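Local coordinates for CLIP-associating protein (PDB 4G3A) that tracks microtubule plus ends, stabilises dynamic microtubules and is required for mitotic spindle formation, its N-terminal TOG domain being the part described here, at residues A[171-176]-A[186-191]; A[26-31]-A[55-60]; A[113-118]-A[156-161]; A[75-78]-A[83-86]; A[206-211]-A[216-221]. All coordinates share one frame; numbering follows the deposited sequence. Where two conformers were deposited one is given.

Overall arrangement
From the N terminus, interaction 2 comes first, bringing Trp57 at the end of helix 47-58 back onto helix 21-36 and closing the loop that joins these two helices. Interaction 4 follows, folding the link after helix 63-80 onto that helix. Interaction 3 spans a longer loop, from helix 104-119 to the end of helix 142-159, and touches interaction 4 through Leu117 and Ile77. Interaction 1 pairs helix 170-175 with helix 182-199, and interaction 5 pairs the last two helices, packing on interaction 1 through Cys174 and Ile189. The five loops run in series, none crossing another, along a row of HEAT-type helices; the centres of interactions 2 and 5 lie about 46 Å apart.

Interaction 1. Residues A[171-176]-A[186-191]; sequences PPVCAL and EAAIQT
Ala188 CB sits against helix 170-175 and is met by main chain as much as by side chain. Ala188 CB lies 3.8 Å from Val173 O and equally close to the carbonyl carbon of Leu176, so the methyl rests on the backbone of residues 173-176. The backbones come near for a helix pair, with the CA atoms of Leu176 and Ala188 5.9 Å apart, and a residue as small as alanine suits so narrow a gap. Among the apolar side-chain contacts, Leu176 touches with its root, CB to Ala188 CB at 3.9 Å, while its side chain also packs on Leu149 and Phe137. Val173 turns CG1 anti to its backbone N (chi1 169°), which brings this methyl to 4.3 Å from Thr191 CG2. The polar end of Thr191 is held within its own helix: OG1 donates to Ala187 O at 2.8 Å, from above the carbonyl plane, while Thr191 N reaches the same oxygen from the opposite face. Leu149 of helix 142-159 touches Val173, Leu176 and Thr191 alike. Two antiparallel helices packed in this way form the hairpin of a HEAT repeat, here the third.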
# COMPACT_ATOMS: atom_id res chain seq x y z
N PRO A 171 8.70 7.45 16.61
CA PRO A 171 9.55 6.43 17.25
C PRO A 171 9.68 5.13 16.43
O PRO A 171 10.80 4.64 16.28
CB PRO A 171 8.89 6.22 18.62
CG PRO A 171 8.13 7.49 18.87
CD PRO A 171 7.64 7.93 17.51
N PRO A 172 8.57 4.58 15.89
CA PRO A 172 8.82 3.40 15.05
C PRO A 172 9.69 3.67 13.81
O PRO A 172 10.49 2.81 13.46
CB PRO A 172 7.42 2.94 14.63
CG PRO A 172 6.50 4.03 15.03
CD PRO A 172 7.14 4.78 16.15
N VAL A 173 9.53 4.82 13.15
CA VAL A 173 10.41 5.12 12.02
C VAL A 173 11.87 5.23 12.51
O VAL A 173 12.80 4.74 11.87
CB VAL A 173 10.00 6.42 11.31
CG1 VAL A 173 11.09 6.86 10.31
CG2 VAL A 173 8.65 6.23 10.62
N CYS A 174 12.07 5.86 13.66
CA CYS A 174 13.42 5.96 14.20
C CYS A 174 14.01 4.57 14.51
O CYS A 174 15.19 4.34 14.28
CB CYS A 174 13.45 6.86 15.43
SG CYS A 174 13.34 8.64 15.04
N ALA A 175 13.18 3.65 15.00
CA ALA A 175 13.63 2.28 15.23
C ALA A 175 14.19 1.66 13.96
O ALA A 175 15.13 0.87 14.02
CB ALA A 175 12.49 1.42 15.78
N LEU A 176 13.61 2.00 12.81
CA LEU A 176 14.10 1.47 11.54
C LEU A 176 15.44 2.04 11.08
O LEU A 176 16.05 1.51 10.15
CB LEU A 176 13.04 1.60 10.44
CG LEU A 176 11.81 0.69 10.65
CD1 LEU A 176 10.92 0.72 9.42
CD2 LEU A 176 12.24 -0.73 10.96
N GLU A 186 18.36 3.41 5.17
CA GLU A 186 18.37 4.57 4.27
C GLU A 186 16.97 5.11 3.96
O GLU A 186 16.79 6.32 3.85
CB GLU A 186 19.15 4.26 2.99
CG GLU A 186 20.65 4.14 3.26
CD GLU A 186 21.48 3.97 2.01
OE1 GLU A 186 20.92 3.53 0.98
OE2 GLU A 186 22.70 4.27 2.06
N ALA A 187 15.99 4.22 3.83
CA ALA A 187 14.60 4.62 3.62
C ALA A 187 14.05 5.36 4.84
O ALA A 187 13.28 6.31 4.70
CB ALA A 187 13.74 3.39 3.35
N ALA A 188 14.43 4.90 6.03
CA ALA A 188 13.97 5.50 7.27
C ALA A 188 14.47 6.94 7.35
O ALA A 188 13.74 7.85 7.76
CB ALA A 188 14.46 4.68 8.46
N ILE A 189 15.73 7.14 6.95
CA ILE A 189 16.32 8.47 6.91
C ILE A 189 15.51 9.38 6.01
O ILE A 189 15.05 10.44 6.43
CB ILE A 189 17.77 8.44 6.40
CG1 ILE A 189 18.67 7.70 7.38
CG2 ILE A 189 18.29 9.87 6.19
CD1 ILE A 189 20.04 7.39 6.85
N GLN A 190 15.33 8.96 4.76
CA GLN A 190 14.59 9.76 3.81
C GLN A 190 13.15 10.02 4.26
O GLN A 190 12.60 11.09 3.98
CB GLN A 190 14.62 9.15 2.40
CG GLN A 190 14.19 10.13 1.33
CD GLN A 190 15.04 11.39 1.35
OE1 GLN A 190 16.21 11.35 1.71
NE2 GLN A 190 14.45 12.51 0.96
N THR A 191 12.55 9.08 4.98
CA THR A 191 11.18 9.25 5.47
C THR A 191 11.08 10.39 6.49
O THR A 191 10.15 11.20 6.46
CB THR A 191 10.63 7.95 6.12
OG1 THR A 191 10.58 6.91 5.15
CG2 THR A 191 9.24 8.18 6.68

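Interaction 2. Residues A[26-31]-A[55-60]; sequences QLAEDL and MPWLTG
Trp57 reaches across to helix 21-36 and makes every contact between residues 55-60 and 26-31. Two residues earlier, Met55, a selenomethionine, packs on Thr90 and His94 of helix 88-98, and its carbonyl takes two donors from the last turn: Thr59 N and, from above the carbonyl plane, Thr59 OG1, which lies 2.9 Å from Met55 O. Pro56 follows with no N-H to give, and the helix is kinked there.

At Trp57 itself, CG stands anti to the carbonyl carbon (chi1 -71°), and the indole extends from its helix with the six-membered ring foremost. The far corner of that ring, CZ3 and CH2, makes the approach. Ala28 CB comes within 3.5 Å of Trp57 CZ3, and Ala28 CA is as near to this atom, so the indole abuts the helix backbone at a small residue. Leu27 and Leu31, one to each side of Ala28 in the sequence, border the corner: Leu27 CB lies 4.4 Å from Trp57 CH2, and Leu31 CD1 is 4.0 Å from Trp57 CZ3. All three residues approach the ring obliquely. Since the CA atoms of Ala28 and Trp57 are 8.9 Å apart, the length of the indole is what bridges the two backbones.

Past Trp57, Leu58 turns to helix 63-80, and Thr59 is the first residue to leave helical geometry. Gly60 O and Leu58 O both accept hydrogen bonds from Arg98 NH2. The indole of helix 47-58 thus packs among three others: helix 21-36, helix 9-18 through Met16, and helix 63-80 through Ile65.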
# COMPACT_ATOMS: atom_id res chain seq x y z
N GLN A 26 -5.83 -14.69 -19.51
CA GLN A 26 -6.69 -13.93 -20.41
C GLN A 26 -7.91 -13.43 -19.65
O GLN A 26 -8.33 -12.28 -19.81
CB GLN A 26 -7.11 -14.78 -21.61
CG GLN A 26 -6.29 -14.50 -22.85
CD GLN A 26 -6.32 -13.03 -23.24
OE1 GLN A 26 -5.29 -12.43 -23.51
NE2 GLN A 26 -7.52 -12.45 -23.25
N LEU A 27 -8.48 -14.31 -18.85
CA LEU A 27 -9.59 -13.98 -17.98
C LEU A 27 -9.22 -12.80 -17.06
O LEU A 27 -9.97 -11.84 -16.93
CB LEU A 27 -9.96 -15.21 -17.16
CG LEU A 27 -11.40 -15.43 -16.70
CD1 LEU A 27 -12.37 -15.06 -17.81
CD2 LEU A 27 -11.59 -16.88 -16.29
N ALA A 28 -8.04 -12.88 -16.45
CA ALA A 28 -7.58 -11.82 -15.57
C ALA A 28 -7.47 -10.49 -16.31
O ALA A 28 -7.95 -9.47 -15.83
CB ALA A 28 -6.25 -12.19 -14.93
N GLU A 29 -6.85 -10.51 -17.48
CA GLU A 29 -6.67 -9.29 -18.26
C GLU A 29 -8.02 -8.71 -18.66
O GLU A 29 -8.23 -7.50 -18.59
CB GLU A 29 -5.82 -9.56 -19.50
CG GLU A 29 -5.21 -8.30 -20.11
CD GLU A 29 -4.63 -8.55 -21.49
OE1 GLU A 29 -4.42 -9.73 -21.85
OE2 GLU A 29 -4.39 -7.56 -22.22
N ASP A 30 -8.95 -9.57 -19.07
CA ASP A 30 -10.25 -9.11 -19.51
C ASP A 30 -11.10 -8.59 -18.37
O ASP A 30 -11.81 -7.60 -18.52
CB ASP A 30 -10.99 -10.23 -20.25
CG ASP A 30 -10.32 -10.59 -21.56
OD1 ASP A 30 -9.64 -9.71 -22.14
OD2 ASP A 30 -10.48 -11.74 -22.01
N LEU A 31 -11.03 -9.26 -17.22
CA LEU A 31 -11.71 -8.79 -16.01
C LEU A 31 -11.32 -7.35 -15.72
O LEU A 31 -12.18 -6.48 -15.56
CB LEU A 31 -11.38 -9.70 -14.82
CG LEU A 31 -12.30 -9.72 -13.59
CD1 LEU A 31 -11.61 -10.33 -12.39
CD2 LEU A 31 -12.75 -8.35 -13.24
N MSE A 55 -9.22 -14.05 -4.64
CA MSE A 55 -8.31 -14.36 -3.54
C MSE A 55 -7.21 -15.37 -3.88
O MSE A 55 -6.05 -15.14 -3.57
CB MSE A 55 -9.09 -14.76 -2.28
CG MSE A 55 -9.86 -13.61 -1.66
SE MSE A 55 -8.69 -12.10 -1.20
CE MSE A 55 -7.38 -13.11 -0.16
N PRO A 56 -7.58 -16.49 -4.53
CA PRO A 56 -6.53 -17.43 -4.97
C PRO A 56 -5.56 -16.81 -5.98
O PRO A 56 -4.40 -17.22 -6.04
CB PRO A 56 -7.34 -18.56 -5.62
CG PRO A 56 -8.65 -18.52 -4.93
CD PRO A 56 -8.93 -17.07 -4.67
N TRP A 57 -6.03 -15.86 -6.78
CA TRP A 57 -5.16 -15.17 -7.72
C TRP A 57 -4.17 -14.30 -6.93
O TRP A 57 -2.96 -14.32 -7.15
CB TRP A 57 -5.99 -14.27 -8.64
CG TRP A 57 -6.85 -14.99 -9.65
CD1 TRP A 57 -7.10 -16.33 -9.72
CD2 TRP A 57 -7.56 -14.40 -10.75
NE1 TRP A 57 -7.93 -16.61 -10.79
CE2 TRP A 57 -8.22 -15.44 -11.44
CE3 TRP A 57 -7.70 -13.08 -11.22
CZ2 TRP A 57 -9.01 -15.21 -12.56
CZ3 TRP A 57 -8.48 -12.86 -12.34
CH2 TRP A 57 -9.13 -13.91 -13.00
N LEU A 58 -4.71 -13.52 -6.00
CA LEU A 58 -3.89 -12.61 -5.22
C LEU A 58 -2.88 -13.38 -4.37
O LEU A 58 -1.70 -13.04 -4.34
CB LEU A 58 -4.77 -11.75 -4.33
CG LEU A 58 -4.04 -10.81 -3.37
CD1 LEU A 58 -3.26 -9.79 -4.16
CD2 LEU A 58 -5.04 -10.14 -2.45
N THR A 59 -3.36 -14.42 -3.68
CA THR A 59 -2.51 -15.22 -2.81
C THR A 59 -1.76 -16.31 -3.57
O THR A 59 -1.17 -17.21 -2.97
CB THR A 59 -3.33 -15.88 -1.69
OG1 THR A 59 -4.14 -16.92 -2.24
CG2 THR A 59 -4.21 -14.84 -1.00
N GLY A 60 -1.77 -16.22 -4.90
CA GLY A 60 -1.26 -17.29 -5.75
C GLY A 60 0.22 -17.22 -6.08
O GLY A 60 0.93 -16.30 -5.66

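Interaction 3. Residues A[113-118]-A[156-161]; sequences LLRDLM and LHEYGT
Tyr159 OH shares a water with Arg115 O and Glu158 OE1, and this three-way link is the polar join between the two helices. The water lies 2.7 Å from Tyr159 OH and donates both its hydrogens, to Arg115 O and to Glu158 OE1, each at 2.8 Å. A carbonyl and a carboxylate, both acceptors, are thus bridged across the gap. The arginine chain bends at chi3 (-64°), and there Glu158 OE2 meets its aliphatic part, 3.2 Å from Arg115 CD. Although the charges are opposite, Arg115 NE stays 4.0 Å from Glu158 OE2, which lies well out of the guanidinium plane, and the two flat groups stand 76° apart, so no N-H is aimed at it. The helices, 104-119 of the second HEAT repeat and 142-159, belong to the helical array of the TOG domain. Beside the water, Met118, a selenomethionine, sets CB 4.0 Å from Tyr159 CE2, and its SE lies obliquely to the ring, 5.3 Å from the centroid, in a Met-aromatic contact. A phenylalanine in place of Tyr159 would probably leave the water held by Arg115 O and Glu158 alone and loosen the link between these helices. Pro125 of helix 125-136 touches Met118 and Tyr159.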
# COMPACT_ATOMS: atom_id res chain seq x y z
N LEU A 113 -3.09 0.02 -5.16
CA LEU A 113 -4.29 -0.43 -4.46
C LEU A 113 -4.45 0.28 -3.11
O LEU A 113 -5.56 0.70 -2.74
CB LEU A 113 -4.25 -1.96 -4.24
CG LEU A 113 -5.49 -2.61 -3.60
CD1 LEU A 113 -5.61 -4.14 -3.94
CD2 LEU A 113 -5.53 -2.38 -2.09
N LEU A 114 -3.34 0.41 -2.38
CA LEU A 114 -3.37 1.11 -1.10
C LEU A 114 -3.76 2.59 -1.28
O LEU A 114 -4.59 3.11 -0.54
CB LEU A 114 -2.03 1.00 -0.35
CG LEU A 114 -1.61 -0.42 0.05
CD1 LEU A 114 -0.21 -0.39 0.67
CD2 LEU A 114 -2.62 -1.03 1.00
N ARG A 115 -3.18 3.26 -2.26
CA ARG A 115 -3.56 4.66 -2.51
C ARG A 115 -5.03 4.77 -2.92
O ARG A 115 -5.73 5.71 -2.54
CB ARG A 115 -2.62 5.30 -3.54
CG ARG A 115 -1.17 5.42 -3.03
CD ARG A 115 -0.36 6.43 -3.86
NE ARG A 115 -0.20 6.02 -5.25
CZ ARG A 115 0.77 5.22 -5.68
NH1 ARG A 115 1.67 4.74 -4.82
NH2 ARG A 115 0.86 4.89 -6.96
N ASP A 116 -5.51 3.80 -3.70
CA ASP A 116 -6.90 3.80 -4.14
C ASP A 116 -7.87 3.66 -2.96
O ASP A 116 -8.90 4.33 -2.93
CB ASP A 116 -7.15 2.71 -5.20
CG ASP A 116 -6.51 3.03 -6.54
OD1 ASP A 116 -6.30 4.23 -6.87
OD2 ASP A 116 -6.22 2.08 -7.29
N LEU A 117 -7.53 2.82 -1.99
CA LEU A 117 -8.35 2.71 -0.78
C LEU A 117 -8.58 4.07 -0.12
O LEU A 117 -9.67 4.36 0.37
CB LEU A 117 -7.69 1.76 0.23
CG LEU A 117 -7.62 0.26 -0.06
CD1 LEU A 117 -6.73 -0.45 0.96
CD2 LEU A 117 -9.02 -0.38 -0.07
N MSE A 118 -7.55 4.90 -0.11
CA MSE A 118 -7.63 6.19 0.54
C MSE A 118 -8.27 7.22 -0.38
O MSE A 118 -9.15 7.96 0.03
CB MSE A 118 -6.23 6.65 0.98
CG MSE A 118 -5.63 5.76 2.05
SE MSE A 118 -3.88 6.46 2.67
CE MSE A 118 -2.82 5.87 1.15
N LEU A 156 1.41 11.19 3.14
CA LEU A 156 1.68 12.53 3.65
C LEU A 156 1.72 13.54 2.52
O LEU A 156 1.10 14.61 2.58
CB LEU A 156 3.02 12.53 4.41
CG LEU A 156 3.32 13.69 5.37
CD1 LEU A 156 2.30 13.74 6.49
CD2 LEU A 156 4.75 13.55 5.93
N HIS A 157 2.45 13.21 1.46
CA HIS A 157 2.55 14.12 0.34
C HIS A 157 1.17 14.37 -0.28
O HIS A 157 0.88 15.48 -0.69
CB HIS A 157 3.56 13.61 -0.70
CG HIS A 157 4.99 13.76 -0.26
ND1 HIS A 157 5.38 14.62 0.73
CD2 HIS A 157 6.12 13.16 -0.72
CE1 HIS A 157 6.70 14.54 0.89
NE2 HIS A 157 7.17 13.68 0.02
N GLU A 158 0.32 13.34 -0.31
CA GLU A 158 -0.97 13.47 -0.98
C GLU A 158 -2.03 14.13 -0.10
O GLU A 158 -2.87 14.90 -0.60
CB GLU A 158 -1.47 12.10 -1.48
CG GLU A 158 -0.86 11.68 -2.81
CD GLU A 158 -1.00 10.20 -3.08
OE1 GLU A 158 -2.15 9.68 -3.05
OE2 GLU A 158 0.03 9.54 -3.34
N TYR A 159 -1.98 13.86 1.20
CA TYR A 159 -3.03 14.36 2.10
C TYR A 159 -2.61 15.44 3.10
O TYR A 159 -3.47 16.17 3.59
CB TYR A 159 -3.68 13.19 2.83
CG TYR A 159 -4.33 12.24 1.85
CD1 TYR A 159 -5.52 12.59 1.21
CD2 TYR A 159 -3.75 11.02 1.54
CE1 TYR A 159 -6.11 11.74 0.30
CE2 TYR A 159 -4.34 10.17 0.63
CZ TYR A 159 -5.52 10.54 0.01
OH TYR A 159 -6.12 9.69 -0.90
N GLY A 160 -1.32 15.53 3.40
CA GLY A 160 -0.84 16.54 4.33
C GLY A 160 -1.26 16.29 5.77
O GLY A 160 -1.95 15.31 6.06
N THR A 161 -0.84 17.18 6.68
CA THR A 161 -1.04 16.98 8.11
C THR A 161 -2.49 17.14 8.57
O THR A 161 -2.83 16.84 9.72
CB THR A 161 -0.12 17.92 8.93
OG1 THR A 161 -0.53 19.28 8.74
CG2 THR A 161 1.32 17.77 8.49
O HOH W 1 -4.25 8.05 -2.07

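Interaction 4. Residues A[75-78]-A[83-86]; sequences ELIK and DFNA
Ile77 lays its CG1 squarely over the Phe84 ring, and this CH-pi contact is the tight part of the interaction. Ile77 CG1 stands 3.6 Å from the Phe84 ring centroid and only 4° off the ring normal, so all six ring atoms lie at nearly the same distance from it. Phe84 CG is anti to its backbone N (chi1 -170°), which swings the ring back toward the helix. Leu76 adds a more oblique touch near the rim, its CB 4.0 Å from Phe84 CE2, while its side chain also packs on Leu50 and Leu54 of helix 47-58. Leu117 of helix 104-119 packs on both Ile77 and Phe84, which places the pair in the hydrophobic interior.

The solvent side is different in character. Lys78 and Glu75, one helical turn apart, pair with each other and not with residues 83-86: Lys78 NZ gives a salt bridge to Glu75 OE2 at 3.0 Å, meeting the syn side of the carboxylate but 32° out of its plane. Asp83 and Asn85, the sequence neighbours of Phe84, are exposed, and Asn85 OD1 bonds to Thr88 OG1. The ring thus packs the link between helices 63-80 and 88-98 against the helix it leaves, at the junction of the first and second HEAT repeats.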
# COMPACT_ATOMS: atom_id res chain seq x y z
N GLU A 75 -9.96 -1.55 -9.28
CA GLU A 75 -11.15 -1.16 -10.04
C GLU A 75 -12.44 -1.28 -9.22
O GLU A 75 -13.29 -0.41 -9.28
CB GLU A 75 -11.24 -1.94 -11.36
CG GLU A 75 -10.11 -1.63 -12.32
CD GLU A 75 -9.92 -0.13 -12.55
OE1 GLU A 75 -10.94 0.58 -12.72
OE2 GLU A 75 -8.76 0.33 -12.55
N LEU A 76 -12.56 -2.35 -8.44
CA LEU A 76 -13.69 -2.50 -7.52
C LEU A 76 -13.71 -1.39 -6.47
O LEU A 76 -14.77 -0.85 -6.13
CB LEU A 76 -13.66 -3.87 -6.83
CG LEU A 76 -13.85 -5.09 -7.73
CD1 LEU A 76 -13.47 -6.37 -6.99
CD2 LEU A 76 -15.28 -5.16 -8.25
N ILE A 77 -12.53 -1.05 -5.94
CA ILE A 77 -12.43 0.03 -4.98
C ILE A 77 -12.95 1.32 -5.61
O ILE A 77 -13.74 2.04 -5.00
CB ILE A 77 -10.98 0.25 -4.51
CG1 ILE A 77 -10.53 -0.90 -3.61
CG2 ILE A 77 -10.84 1.57 -3.77
CD1 ILE A 77 -9.04 -1.03 -3.56
N LYS A 78 -12.50 1.61 -6.82
CA LYS A 78 -12.94 2.82 -7.52
C LYS A 78 -14.45 2.84 -7.72
O LYS A 78 -15.09 3.88 -7.54
CB LYS A 78 -12.23 2.96 -8.86
CG LYS A 78 -10.75 3.23 -8.73
CD LYS A 78 -10.10 3.20 -10.08
CE LYS A 78 -8.61 2.99 -9.96
NZ LYS A 78 -8.00 2.90 -11.31
N ASP A 83 -18.18 1.18 0.08
CA ASP A 83 -18.81 -0.14 0.12
C ASP A 83 -17.76 -1.26 0.11
O ASP A 83 -17.98 -2.34 0.66
CB ASP A 83 -19.82 -0.30 -1.02
CG ASP A 83 -21.04 0.60 -0.84
OD1 ASP A 83 -21.42 0.87 0.31
OD2 ASP A 83 -21.60 1.05 -1.86
N PHE A 84 -16.61 -0.98 -0.49
CA PHE A 84 -15.52 -1.96 -0.53
C PHE A 84 -15.02 -2.34 0.85
O PHE A 84 -14.41 -3.40 1.03
CB PHE A 84 -14.34 -1.44 -1.36
CG PHE A 84 -13.29 -2.49 -1.63
CD1 PHE A 84 -12.23 -2.68 -0.76
CD2 PHE A 84 -13.38 -3.29 -2.76
CE1 PHE A 84 -11.28 -3.65 -1.00
CE2 PHE A 84 -12.44 -4.27 -3.02
CZ PHE A 84 -11.38 -4.45 -2.15
N ASN A 85 -15.28 -1.50 1.84
CA ASN A 85 -14.64 -1.68 3.15
C ASN A 85 -15.08 -2.97 3.83
O ASN A 85 -14.50 -3.37 4.83
CB ASN A 85 -14.88 -0.47 4.07
CG ASN A 85 -13.86 -0.39 5.19
OD1 ASN A 85 -12.70 -0.78 5.03
ND2 ASN A 85 -14.29 0.11 6.35
N ALA A 86 -16.09 -3.62 3.26
CA ALA A 86 -16.52 -4.92 3.74
C ALA A 86 -15.46 -5.98 3.49
O ALA A 86 -15.44 -7.02 4.13
CB ALA A 86 -17.83 -5.32 3.07

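Interaction 5. Residues A[206-211]-A[216-221]; sequences DLRRMD and SKLAML
Leu218 reaches from helix 215-229 toward helix 203-208, and its two methyls do the touching. At CB the chain is still well short of the opposite segment. CG, anti to the backbone N (chi1 -176°), carries the branch over to it. There Leu218 CD1 settles 3.7 Å from Leu207 CB and also nears Arg208 N, while Leu218 CD2 turns to Arg208, lying 3.7 Å from Arg208 CG and somewhat farther from its CA. The fork thus straddles the step from Leu207 to Arg208. Arg208 gives only the base of its side chain, which crosses Leu218 at about a right angle and runs on extended past the methyl. Deeper in, Leu207 CD1 meets Leu221 CD1 at 4.2 Å, these two side chains also crossing nearly perpendicularly. An alanine at Leu218 would remove both methyls and would probably leave a gap beside Leu207 CB, with the stem of Arg208 less restrained. Leu207 leans further on Ile170 and Cys174 of helix 170-175, and Leu221 on Ile189 and Leu192 of helix 182-199. Short and long helix together form a helical hairpin stacked on the third HEAT repeat, closing the C-terminal end of the helical row in this TOG domain.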
# COMPACT_ATOMS: atom_id res chain seq x y z
N ASP A 206 12.13 16.92 18.88
CA ASP A 206 11.43 15.65 18.98
C ASP A 206 12.41 14.50 18.85
O ASP A 206 12.36 13.53 19.60
CB ASP A 206 10.39 15.52 17.87
CG ASP A 206 9.07 16.16 18.22
OD1 ASP A 206 8.90 16.60 19.38
OD2 ASP A 206 8.19 16.21 17.32
N LEU A 207 13.29 14.60 17.85
CA LEU A 207 14.27 13.56 17.62
C LEU A 207 15.34 13.62 18.70
O LEU A 207 15.92 12.60 19.06
CB LEU A 207 14.90 13.69 16.23
CG LEU A 207 13.93 13.59 15.05
CD1 LEU A 207 14.61 14.10 13.78
CD2 LEU A 207 13.40 12.16 14.88
N ARG A 208 15.60 14.80 19.23
CA ARG A 208 16.67 14.90 20.21
C ARG A 208 16.31 14.16 21.51
O ARG A 208 17.20 13.70 22.22
CB ARG A 208 17.01 16.37 20.49
CG ARG A 208 18.40 16.54 21.08
CD ARG A 208 18.65 17.98 21.42
NE ARG A 208 19.88 18.15 22.18
CZ ARG A 208 20.99 18.69 21.70
NH1 ARG A 208 21.04 19.11 20.44
NH2 ARG A 208 22.06 18.82 22.48
N ARG A 209 15.02 14.04 21.79
CA ARG A 209 14.53 13.28 22.95
C ARG A 209 14.52 11.78 22.66
O ARG A 209 14.38 10.96 23.56
CB ARG A 209 13.12 13.74 23.33
CG ARG A 209 12.04 13.15 22.44
CD ARG A 209 10.63 13.65 22.76
NE ARG A 209 10.05 13.03 23.95
CZ ARG A 209 9.74 11.74 24.05
NH1 ARG A 209 9.95 10.91 23.03
NH2 ARG A 209 9.22 11.27 25.18
N MSE A 210 14.65 11.42 21.39
CA MSE A 210 14.64 10.03 20.98
C MSE A 210 15.98 9.41 21.36
O MSE A 210 16.91 9.38 20.55
CB MSE A 210 14.45 9.94 19.46
CG MSE A 210 13.48 8.89 18.98
SE MSE A 210 11.64 9.29 19.45
CE MSE A 210 11.39 10.89 18.44
N ASP A 211 16.09 8.90 22.58
CA ASP A 211 17.34 8.30 23.04
C ASP A 211 17.72 7.09 22.19
O ASP A 211 18.86 6.62 22.23
CB ASP A 211 17.28 7.94 24.53
CG ASP A 211 16.10 7.04 24.87
OD1 ASP A 211 15.29 6.74 23.97
OD2 ASP A 211 15.99 6.64 26.05
N SER A 216 25.10 10.75 16.23
CA SER A 216 25.66 10.83 14.89
C SER A 216 24.55 10.91 13.82
O SER A 216 24.70 11.58 12.79
CB SER A 216 26.57 9.63 14.63
OG SER A 216 25.86 8.42 14.85
N LYS A 217 23.44 10.22 14.06
CA LYS A 217 22.34 10.26 13.10
C LYS A 217 21.46 11.49 13.30
O LYS A 217 20.92 12.03 12.34
CB LYS A 217 21.51 8.97 13.15
CG LYS A 217 22.27 7.78 12.59
CD LYS A 217 21.43 6.53 12.53
CE LYS A 217 22.22 5.38 11.92
NZ LYS A 217 21.56 4.06 12.14
N LEU A 218 21.35 11.95 14.54
CA LEU A 218 20.68 13.20 14.83
C LEU A 218 21.37 14.31 14.05
O LEU A 218 20.72 15.18 13.44
CB LEU A 218 20.74 13.49 16.33
CG LEU A 218 20.01 14.73 16.86
CD1 LEU A 218 18.51 14.63 16.59
CD2 LEU A 218 20.28 14.90 18.35
N ALA A 219 22.70 14.27 14.05
CA ALA A 219 23.49 15.31 13.38
C ALA A 219 23.29 15.22 11.88
O ALA A 219 23.15 16.23 11.19
CB ALA A 219 24.98 15.18 13.74
N MSE A 220 23.26 14.00 11.38
CA MSE A 220 23.12 13.75 9.96
C MSE A 220 21.73 14.16 9.49
O MSE A 220 21.56 14.73 8.41
CB MSE A 220 23.35 12.26 9.70
CG MSE A 220 23.55 11.88 8.25
SE MSE A 220 22.34 10.45 7.76
CE MSE A 220 20.72 11.38 8.14
N LEU A 221 20.73 13.86 10.31
CA LEU A 221 19.35 14.23 10.01
C LEU A 221 19.24 15.75 10.00
O LEU A 221 18.61 16.33 9.11
CB LEU A 221 18.40 13.62 11.04
CG LEU A 221 18.12 12.12 10.87
CD1 LEU A 221 17.45 11.55 12.11
CD2 LEU A 221 17.26 11.87 9.66